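Local coordinates for ripening-associated protein (Musa acuminata, PDB 4PIT) that binds mannose-containing sugars as a jacalin-related lectin, holding dimannose at its carbohydrate pockets, at residues Tyr24-Val29 against Ser122-Arg127; Asp38-Thr43 against Lys130-Ile135; Val74-Glu79 against Leu92-Asn97. The protein carries 1 engineered substitution. All blocks are in the same frame, centred on the assembly; numbering follows the deposited sequence. Where two conformers were deposited one is given.

Contact 1: residues Tyr24-Val29 against Ser122-Arg127; sequences YRIISV and SGFFGR
Ile-26, Phe-124 and Ser-122 bury the most surface where two strands from different sheets of the lectin cross at 78°, their axes 6.9 Å apart. Ile-26 does most of the work. Its CG1 branch is anti to the carbonyl carbon (chi1 -64°) and sends CD1 of Ile-26 inward, to 3.7 Å from CE2 of Phe-124. CD1 of Ile-26 also lies against the backbone, 3.8 Å from Gly-123 N and equally near Ser-122 C; the Ser-122 side chain points away, so its carbonyl region takes the contact. The isoleucine chain and the phenylalanine cross at about a right angle, the methyl meeting the ring obliquely. Val-29 approaches tip to tip, with CG2 of Val-29 3.9 Å from Phe-124 CE2, so both aliphatic branches meet the same ring corner. Met-20 also touches both Ile-26 and Phe-124, and Ile-135 and Val-137 of the adjacent strand pack on the ring. Near Tyr-24 the contact turns polar: a water accepts from Tyr-24 N and is placed to donate to Ser-122 O, 2.9 Å from each. The chemistry is therefore that of an interface between sheets, with apolar side chains filling the middle and a water linking the two backbones at the margin.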
loop_
_atom_site.group_PDB
_atom_site.type_symbol
_atom_site.label_atom_id
_atom_site.label_comp_id
_atom_site.label_asym_id
_atom_site.label_seq_id
_atom_site.Cartn_x
_atom_site.Cartn_y
_atom_site.Cartn_z
ATOM N N TYR B 24 18.702 -1.819 -8.073
ATOM C CA TYR B 24 19.189 -0.677 -8.848
ATOM C C TYR B 24 18.855 0.647 -8.228
ATOM O O TYR B 24 17.954 0.725 -7.378
ATOM C CB TYR B 24 18.542 -0.738 -10.239
ATOM C CG TYR B 24 18.675 -2.070 -10.946
ATOM C CD1 TYR B 24 19.899 -2.738 -10.999
ATOM C CD2 TYR B 24 17.604 -2.626 -11.624
ATOM C CE1 TYR B 24 20.021 -3.971 -11.643
ATOM C CE2 TYR B 24 17.729 -3.833 -12.312
ATOM C CZ TYR B 24 18.932 -4.507 -12.305
ATOM O OH TYR B 24 19.018 -5.720 -12.955
ATOM N N ARG B 25 19.592 1.695 -8.653
ATOM C CA ARG B 25 19.305 3.039 -8.173
ATOM C C ARG B 25 18.415 3.738 -9.204
ATOM O O ARG B 25 18.885 4.092 -10.287
ATOM C CB ARG B 25 20.580 3.840 -7.942
ATOM C CG ARG B 25 20.232 5.232 -7.429
ATOM C CD ARG B 25 21.450 6.102 -7.296
ATOM N NE ARG B 25 21.078 7.421 -6.801
ATOM C CZ ARG B 25 21.957 8.354 -6.447
ATOM N NH1 ARG B 25 23.262 8.116 -6.542
ATOM N NH2 ARG B 25 21.541 9.531 -6.004
ATOM N N ILE B 26 17.154 3.966 -8.858
ATOM C CA ILE B 26 16.242 4.667 -9.772
ATOM C C ILE B 26 16.703 6.101 -9.880
ATOM O O ILE B 26 16.856 6.760 -8.830
ATOM C CB ILE B 26 14.783 4.606 -9.283
ATOM C CG1 ILE B 26 14.243 3.174 -9.265
ATOM C CG2 ILE B 26 13.868 5.513 -10.111
ATOM C CD1 ILE B 26 13.064 3.057 -8.224
ATOM N N ILE B 27 16.874 6.611 -11.121
ATOM C CA ILE B 27 17.236 8.032 -11.265
ATOM C C ILE B 27 16.096 8.827 -11.908
ATOM O O ILE B 27 16.000 10.023 -11.647
ATOM C CB ILE B 27 18.580 8.239 -11.965
ATOM C CG1 ILE B 27 18.596 7.714 -13.390
ATOM C CG2 ILE B 27 19.728 7.635 -11.109
ATOM C CD1 ILE B 27 19.837 8.298 -14.257
ATOM N N SER B 28 15.229 8.195 -12.730
ATOM C CA SER B 28 14.084 8.905 -13.279
ATOM C C SER B 28 13.016 7.918 -13.710
ATOM O O SER B 28 13.291 6.730 -13.955
ATOM C CB SER B 28 14.458 9.834 -14.425
ATOM O OG SER B 28 14.941 9.116 -15.541
ATOM N N VAL B 29 11.773 8.410 -13.714
ATOM C CA VAL B 29 10.617 7.661 -14.149
ATOM C C VAL B 29 9.905 8.525 -15.177
ATOM O O VAL B 29 9.586 9.666 -14.872
ATOM C CB VAL B 29 9.701 7.290 -12.948
ATOM C CG1 VAL B 29 8.395 6.643 -13.413
ATOM C CG2 VAL B 29 10.429 6.354 -11.961
ATOM N N SER B 122 12.191 1.347 -3.858
ATOM C CA SER B 122 13.510 0.990 -4.370
ATOM C C SER B 122 13.492 0.210 -5.688
ATOM O O SER B 122 14.566 -0.156 -6.186
ATOM C CB SER B 122 14.248 0.161 -3.325
ATOM O OG SER B 122 13.500 -1.000 -3.008
ATOM N N GLY B 123 12.315 -0.056 -6.256
ATOM C CA GLY B 123 12.216 -0.784 -7.506
ATOM C C GLY B 123 10.750 -0.950 -7.853
ATOM O O GLY B 123 9.860 -0.648 -7.047
ATOM N N PHE B 124 10.508 -1.484 -9.046
ATOM C CA PHE B 124 9.170 -1.658 -9.575
ATOM C C PHE B 124 8.931 -3.035 -10.116
ATOM O O PHE B 124 9.833 -3.706 -10.595
ATOM C CB PHE B 124 8.930 -0.672 -10.746
ATOM C CG PHE B 124 8.855 0.766 -10.315
ATOM C CD1 PHE B 124 7.686 1.281 -9.770
ATOM C CD2 PHE B 124 9.939 1.618 -10.494
ATOM C CE1 PHE B 124 7.602 2.618 -9.385
ATOM C CE2 PHE B 124 9.849 2.963 -10.117
ATOM C CZ PHE B 124 8.674 3.454 -9.577
ATOM N N PHE B 125 7.671 -3.427 -10.100
ATOM C CA PHE B 125 7.199 -4.641 -10.768
ATOM C C PHE B 125 5.770 -4.332 -11.228
ATOM O O PHE B 125 5.218 -3.288 -10.864
ATOM C CB PHE B 125 7.300 -5.905 -9.876
ATOM C CG PHE B 125 6.397 -5.933 -8.671
ATOM C CD1 PHE B 125 6.733 -5.237 -7.511
ATOM C CD2 PHE B 125 5.174 -6.608 -8.713
ATOM C CE1 PHE B 125 5.886 -5.261 -6.385
ATOM C CE2 PHE B 125 4.330 -6.634 -7.583
ATOM C CZ PHE B 125 4.691 -5.948 -6.431
ATOM N N GLY B 126 5.195 -5.195 -12.048
ATOM C CA GLY B 126 3.809 -4.988 -12.480
ATOM C C GLY B 126 3.504 -5.774 -13.723
ATOM O O GLY B 126 4.023 -6.888 -13.895
ATOM N N ARG B 127 2.593 -5.246 -14.554
ATOM C CA ARG B 127 2.200 -5.934 -15.785
ATOM C C ARG B 127 1.972 -4.873 -16.847
ATOM O O ARG B 127 1.492 -3.776 -16.542
ATOM C CB ARG B 127 0.904 -6.773 -15.578
ATOM C CG ARG B 127 1.017 -7.847 -14.472
ATOM C CD ARG B 127 -0.268 -8.697 -14.378
ATOM N NE ARG B 127 -0.362 -9.540 -15.557
ATOM C CZ ARG B 127 0.194 -10.735 -15.675
ATOM N NH1 ARG B 127 0.089 -11.407 -16.809
ATOM N NH2 ARG B 127 0.893 -11.258 -14.666
HETATM O O HOH W 1 15.822 -1.674 -8.343
#

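Contact 2: residues Asp38-Thr43 against Lys130-Ile135; sequences DGVDVT and KFLDAI. With MAN (alpha-D-mannopyranose), chain F; MAN (alpha-D-mannopyranose), chain G.
Asp-38 and Asp-133 share nearly the same torsions, each with CG anti to the carbonyl carbon (chi1 -69° and -63°), and each turns its carboxylate to a mannose. Asp-38 takes O6 of the chain G sugar on OD1 and O4 on OD2, the latter at 2.6 Å. Asp-133 grips the chain F sugar in the same way, O6 on OD1 and O4 on OD2. Backbone amides add to that grip: Phe-131 N donates to O6 of the chain F sugar at 2.9 Å, almost straight at 165°, and Lys-130 N to its ring oxygen O5. The Phe-131 ring stands between the two sites, brushed obliquely by C6 of both sugars. Asp-38 OD2 lies in the plane of this ring at its edge, 3.4 Å from CD1 of Phe-131, while Lys-130 CG covers one face. A water donates to both Asp-38 OD2 and Lys-130 O, tying the sites together. Further along strand 37-46, Val-40 CG2 meets Leu-132 CD2 at 3.3 Å, tight for carbons, though Val-40 has a second conformer that may relieve it. Tyr-83 packs edge-to-face with Phe-131, and Leu-132 rests on Leu-89 of strand 86-96. Strand 37-46 thus meets the turn leading into strand 134-140, with both sugars at this end of the fold.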
loop_
_atom_site.group_PDB
_atom_site.type_symbol
_atom_site.label_atom_id
_atom_site.label_comp_id
_atom_site.label_asym_id
_atom_site.label_seq_id
_atom_site.Cartn_x
_atom_site.Cartn_y
_atom_site.Cartn_z
ATOM N N ASP B 38 -0.343 4.633 -20.383
ATOM C CA ASP B 38 0.077 3.741 -21.451
ATOM C C ASP B 38 1.281 2.920 -21.066
ATOM O O ASP B 38 1.419 1.797 -21.494
ATOM C CB ASP B 38 0.434 4.587 -22.683
ATOM C CG ASP B 38 -0.810 5.224 -23.284
ATOM O OD1 ASP B 38 -1.244 6.297 -22.771
ATOM O OD2 ASP B 38 -1.397 4.611 -24.204
ATOM N N GLY B 39 2.203 3.508 -20.321
ATOM C CA GLY B 39 3.409 2.779 -20.019
ATOM C C GLY B 39 4.350 3.631 -19.227
ATOM O O GLY B 39 4.030 4.774 -18.870
ATOM N N VAL B 40 5.501 3.056 -18.861
ATOM C CA VAL B 40 6.489 3.778 -18.048
ATOM C C VAL B 40 7.903 3.389 -18.462
ATOM O O VAL B 40 8.166 2.196 -18.625
ATOM C CB VAL B 40 6.307 3.500 -16.521
ATOM C CG1 VAL B 40 7.257 4.336 -15.681
ATOM C CG2 VAL B 40 4.882 3.723 -16.046
ATOM N N ASP B 41 8.835 4.385 -18.529
ATOM C CA ASP B 41 10.254 4.137 -18.717
ATOM C C ASP B 41 10.858 4.276 -17.341
ATOM O O ASP B 41 10.596 5.284 -16.681
ATOM C CB ASP B 41 10.949 5.119 -19.656
ATOM C CG ASP B 41 10.743 4.937 -21.126
ATOM O OD1 ASP B 41 10.223 3.872 -21.528
ATOM O OD2 ASP B 41 11.143 5.832 -21.885
ATOM N N VAL B 42 11.648 3.316 -16.896
ATOM C CA VAL B 42 12.358 3.473 -15.640
ATOM C C VAL B 42 13.809 3.528 -15.990
ATOM O O VAL B 42 14.310 2.618 -16.678
ATOM C CB VAL B 42 12.075 2.361 -14.596
ATOM C CG1 VAL B 42 12.846 2.587 -13.296
ATOM C CG2 VAL B 42 10.559 2.196 -14.331
ATOM N N THR B 43 14.494 4.609 -15.569
ATOM C CA THR B 43 15.932 4.759 -15.831
ATOM C C THR B 43 16.650 4.615 -14.520
ATOM O O THR B 43 16.265 5.245 -13.526
ATOM C CB THR B 43 16.236 6.100 -16.539
ATOM O OG1 THR B 43 15.518 6.158 -17.784
ATOM C CG2 THR B 43 17.742 6.275 -16.855
ATOM N N LYS B 130 -0.744 -3.300 -24.043
ATOM C CA LYS B 130 -0.917 -2.062 -24.790
ATOM C C LYS B 130 -0.847 -0.855 -23.844
ATOM O O LYS B 130 -0.406 0.234 -24.238
ATOM C CB LYS B 130 -2.257 -2.089 -25.530
ATOM C CG LYS B 130 -2.455 -0.885 -26.446
ATOM C CD LYS B 130 -3.786 -1.008 -27.210
ATOM C CE LYS B 130 -4.101 0.285 -27.944
ATOM N NZ LYS B 130 -3.150 0.525 -29.060
ATOM N N PHE B 131 -1.344 -1.040 -22.603
ATOM C CA PHE B 131 -1.309 -0.016 -21.568
ATOM C C PHE B 131 -0.574 -0.591 -20.351
ATOM O O PHE B 131 -0.077 -1.724 -20.380
ATOM C CB PHE B 131 -2.742 0.435 -21.198
ATOM C CG PHE B 131 -3.586 0.796 -22.418
ATOM C CD1 PHE B 131 -3.224 1.857 -23.242
ATOM C CD2 PHE B 131 -4.732 0.064 -22.737
ATOM C CE1 PHE B 131 -3.977 2.173 -24.387
ATOM C CE2 PHE B 131 -5.514 0.413 -23.860
ATOM C CZ PHE B 131 -5.122 1.460 -24.678
ATOM N N LEU B 132 -0.482 0.211 -19.286
ATOM C CA LEU B 132 0.141 -0.268 -18.075
ATOM C C LEU B 132 -0.938 -0.952 -17.228
ATOM O O LEU B 132 -1.672 -0.284 -16.483
ATOM C CB LEU B 132 0.819 0.875 -17.325
ATOM C CG LEU B 132 1.779 0.425 -16.225
ATOM C CD1 LEU B 132 2.913 -0.456 -16.754
ATOM C CD2 LEU B 132 2.360 1.643 -15.548
ATOM N N ASP B 133 -1.016 -2.291 -17.346
ATOM C CA ASP B 133 -2.021 -3.060 -16.621
ATOM C C ASP B 133 -1.904 -2.946 -15.131
ATOM O O ASP B 133 -2.928 -2.843 -14.451
ATOM C CB ASP B 133 -1.922 -4.540 -16.991
ATOM C CG ASP B 133 -2.222 -4.783 -18.456
ATOM O OD1 ASP B 133 -1.386 -4.378 -19.314
ATOM O OD2 ASP B 133 -3.328 -5.303 -18.760
ATOM N N ALA B 134 -0.660 -2.989 -14.601
ATOM C CA ALA B 134 -0.523 -2.978 -13.137
ATOM C C ALA B 134 0.854 -2.509 -12.737
ATOM O O ALA B 134 1.810 -2.623 -13.505
ATOM C CB ALA B 134 -0.770 -4.376 -12.581
ATOM N N ILE B 135 0.951 -2.004 -11.512
ATOM C CA ILE B 135 2.251 -1.580 -10.967
ATOM C C ILE B 135 2.303 -1.878 -9.478
ATOM O O ILE B 135 1.317 -1.727 -8.767
ATOM C CB ILE B 135 2.529 -0.080 -11.284
ATOM C CG1 ILE B 135 4.022 0.254 -11.024
ATOM C CG2 ILE B 135 1.575 0.851 -10.511
ATOM C CD1 ILE B 135 4.491 1.669 -11.601
HETATM C C1 MAN F . -3.837 -5.444 -24.878
HETATM C C2 MAN F . -3.214 -6.772 -24.468
HETATM C C3 MAN F . -3.770 -7.226 -23.120
HETATM C C4 MAN F . -3.594 -6.129 -22.070
HETATM C C5 MAN F . -4.185 -4.815 -22.575
HETATM C C6 MAN F . -3.925 -3.652 -21.652
HETATM O O2 MAN F . -1.803 -6.577 -24.367
HETATM O O3 MAN F . -3.145 -8.430 -22.691
HETATM O O4 MAN F . -4.288 -6.498 -20.881
HETATM O O5 MAN F . -3.619 -4.459 -23.854
HETATM O O6 MAN F . -2.520 -3.410 -21.526
HETATM C C1 MAN G . -5.404 8.951 -26.034
HETATM C C2 MAN G . -4.041 9.309 -26.617
HETATM C C3 MAN G . -3.230 8.049 -26.925
HETATM C C4 MAN G . -3.163 7.109 -25.722
HETATM C C5 MAN G . -4.565 6.805 -25.194
HETATM C C6 MAN G . -4.558 6.002 -23.905
HETATM O O2 MAN G . -3.366 10.147 -25.691
HETATM O O3 MAN G . -1.911 8.378 -27.342
HETATM O O4 MAN G . -2.549 5.902 -26.142
HETATM O O5 MAN G . -5.257 8.039 -24.923
HETATM O O6 MAN G . -3.881 6.690 -22.845
HETATM O O HOH W 2 -0.231 2.567 -25.589
#

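Contact 3: residues Val74-Glu79 against Leu92-Asn97; sequences VGMAGE and LGFSTN
Met-76 and Phe-94 face each other as a non-hydrogen-bonded antiparallel pair and lie side by side, pointing the same way into the core. The methionine is extended through its first two torsions, CG anti to the backbone N (chi1 -175°, chi2 174°), which carries Met-76 SD to 3.4 Å from Phe-94 CE2; the bend at chi3 turns only the terminal CE. This is a Met-aromatic contact, Met-76 SD approaching obliquely, 4.3 Å from the centroid of the Phe-94 ring. Leu-92 CD1 also touches Met-76 CG, next to the ring. Backbone bonds set the spacing: Ala-77 and Gly-93 exchange two, of which Gly-93 N to Ala-77 O, at 2.8 Å, runs nearly along the carbonyl axis. Ser-95 N binds Gly-75 O, its donor lying well above the carbonyl plane. Ser-95 O in turn accepts from Val-74 N at 2.8 Å and weakly from Gly-75 N, the mark of a classic beta bulge. Further out, Phe-112 of strand 110-116 and Ile-135 of strand 134-140 pack on both Met-76 and Leu-92, while Thr-96 OG1 bonds Glu-71. Antiparallel pairing, interrupted by the bulge at Val-74 and Gly-75, therefore fixes the register, and the buried sulfur, ring and leucine give this sheet an apolar inner surface.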
loop_
_atom_site.group_PDB
_atom_site.type_symbol
_atom_site.label_atom_id
_atom_site.label_comp_id
_atom_site.label_asym_id
_atom_site.label_seq_id
_atom_site.Cartn_x
_atom_site.Cartn_y
_atom_site.Cartn_z
ATOM N N VAL B 74 8.624 8.435 -2.176
ATOM C CA VAL B 74 8.060 8.067 -0.869
ATOM C C VAL B 74 6.554 7.828 -0.922
ATOM O O VAL B 74 5.904 7.671 0.123
ATOM C CB VAL B 74 8.390 9.115 0.228
ATOM C CG1 VAL B 74 9.886 9.174 0.475
ATOM C CG2 VAL B 74 7.785 10.502 -0.074
ATOM N N GLY B 75 5.993 7.807 -2.122
ATOM C CA GLY B 75 4.576 7.568 -2.238
ATOM C C GLY B 75 4.187 7.289 -3.665
ATOM O O GLY B 75 4.834 7.768 -4.598
ATOM N N MET B 76 3.078 6.577 -3.822
ATOM C CA MET B 76 2.510 6.254 -5.117
ATOM C C MET B 76 1.009 6.198 -4.966
ATOM O O MET B 76 0.525 5.665 -3.953
ATOM C CB MET B 76 3.066 4.909 -5.643
ATOM C CG MET B 76 2.598 4.580 -7.073
ATOM S SD MET B 76 3.397 3.100 -7.723
ATOM C CE MET B 76 2.557 1.851 -6.783
ATOM N N ALA B 77 0.262 6.683 -5.955
ATOM C CA ALA B 77 -1.191 6.603 -5.888
ATOM C C ALA B 77 -1.761 6.651 -7.283
ATOM O O ALA B 77 -1.069 6.997 -8.233
ATOM C CB ALA B 77 -1.753 7.748 -5.042
ATOM N N GLY B 78 -3.035 6.333 -7.410
ATOM C CA GLY B 78 -3.658 6.428 -8.721
ATOM C C GLY B 78 -5.024 5.829 -8.712
ATOM O O GLY B 78 -5.674 5.774 -7.661
ATOM N N GLU B 79 -5.478 5.395 -9.902
ATOM C CA GLU B 79 -6.790 4.809 -10.108
ATOM C C GLU B 79 -6.698 3.623 -11.017
ATOM O O GLU B 79 -5.965 3.678 -12.017
ATOM C CB GLU B 79 -7.737 5.811 -10.773
ATOM C CG GLU B 79 -7.918 7.116 -10.028
ATOM C CD GLU B 79 -9.160 7.196 -9.173
ATOM O OE1 GLU B 79 -10.049 6.330 -9.331
ATOM O OE2 GLU B 79 -9.270 8.162 -8.384
ATOM N N LEU B 92 -1.899 7.623 -12.526
ATOM C CA LEU B 92 -0.750 7.238 -11.700
ATOM C C LEU B 92 0.056 8.468 -11.331
ATOM O O LEU B 92 0.445 9.259 -12.187
ATOM C CB LEU B 92 0.130 6.227 -12.456
ATOM C CG LEU B 92 1.413 5.739 -11.736
ATOM C CD1 LEU B 92 1.055 4.901 -10.515
ATOM C CD2 LEU B 92 2.245 4.882 -12.669
ATOM N N GLY B 93 0.361 8.570 -10.057
ATOM C CA GLY B 93 1.222 9.640 -9.588
ATOM C C GLY B 93 2.175 9.159 -8.522
ATOM O O GLY B 93 2.057 8.033 -8.022
ATOM N N PHE B 94 3.133 10.039 -8.170
ATOM C CA PHE B 94 4.132 9.730 -7.143
ATOM C C PHE B 94 4.424 10.938 -6.311
ATOM O O PHE B 94 4.329 12.069 -6.809
ATOM C CB PHE B 94 5.466 9.305 -7.797
ATOM C CG PHE B 94 5.435 7.958 -8.470
ATOM C CD1 PHE B 94 5.068 7.838 -9.808
ATOM C CD2 PHE B 94 5.766 6.806 -7.766
ATOM C CE1 PHE B 94 5.040 6.581 -10.434
ATOM C CE2 PHE B 94 5.731 5.542 -8.396
ATOM C CZ PHE B 94 5.368 5.446 -9.726
ATOM N N SER B 95 4.879 10.699 -5.084
ATOM C CA SER B 95 5.382 11.720 -4.177
ATOM C C SER B 95 6.842 11.463 -3.910
ATOM O O SER B 95 7.247 10.318 -3.768
ATOM C CB SER B 95 4.643 11.675 -2.830
ATOM O OG SER B 95 3.238 11.722 -2.994
ATOM N N THR B 96 7.636 12.521 -3.838
ATOM C CA THR B 96 9.004 12.409 -3.365
ATOM C C THR B 96 9.054 13.173 -2.053
ATOM O O THR B 96 8.075 13.798 -1.652
ATOM C CB THR B 96 10.054 12.900 -4.359
ATOM O OG1 THR B 96 10.008 14.336 -4.399
ATOM C CG2 THR B 96 9.931 12.281 -5.749
ATOM N N ASN B 97 10.211 13.153 -1.396
ATOM C CA ASN B 97 10.378 13.927 -0.174
ATOM C C ASN B 97 10.427 15.433 -0.508
ATOM O O ASN B 97 10.404 16.249 0.411
ATOM C CB ASN B 97 11.648 13.474 0.548
ATOM C CG ASN B 97 12.901 13.587 -0.292
ATOM O OD1 ASN B 97 12.938 13.197 -1.461
ATOM N ND2 ASN B 97 13.981 14.106 0.290
#

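Together the three contacts show how the beta-prism of the jacalin-related lectins is built from three four-stranded antiparallel sheets. Contacts 1 and 2 lie 11 Å apart between centres and join the same two sheets, through neighbouring strands 25-33 and 37-46 on one side and 118-128 and 134-140 on the other; their segments alternate along the chain. Contact 3 lies within the third sheet, 13 Å from contact 1 and 14 Å from contact 2, centre to centre, and its hairpin is nested in the chain between their first and second segments. Phe-124 meets Phe-94, and Ile-135 meets Met-76 and Leu-92, so all three sheets share one apolar core, with the mannose sites at the end where contact 2 lies.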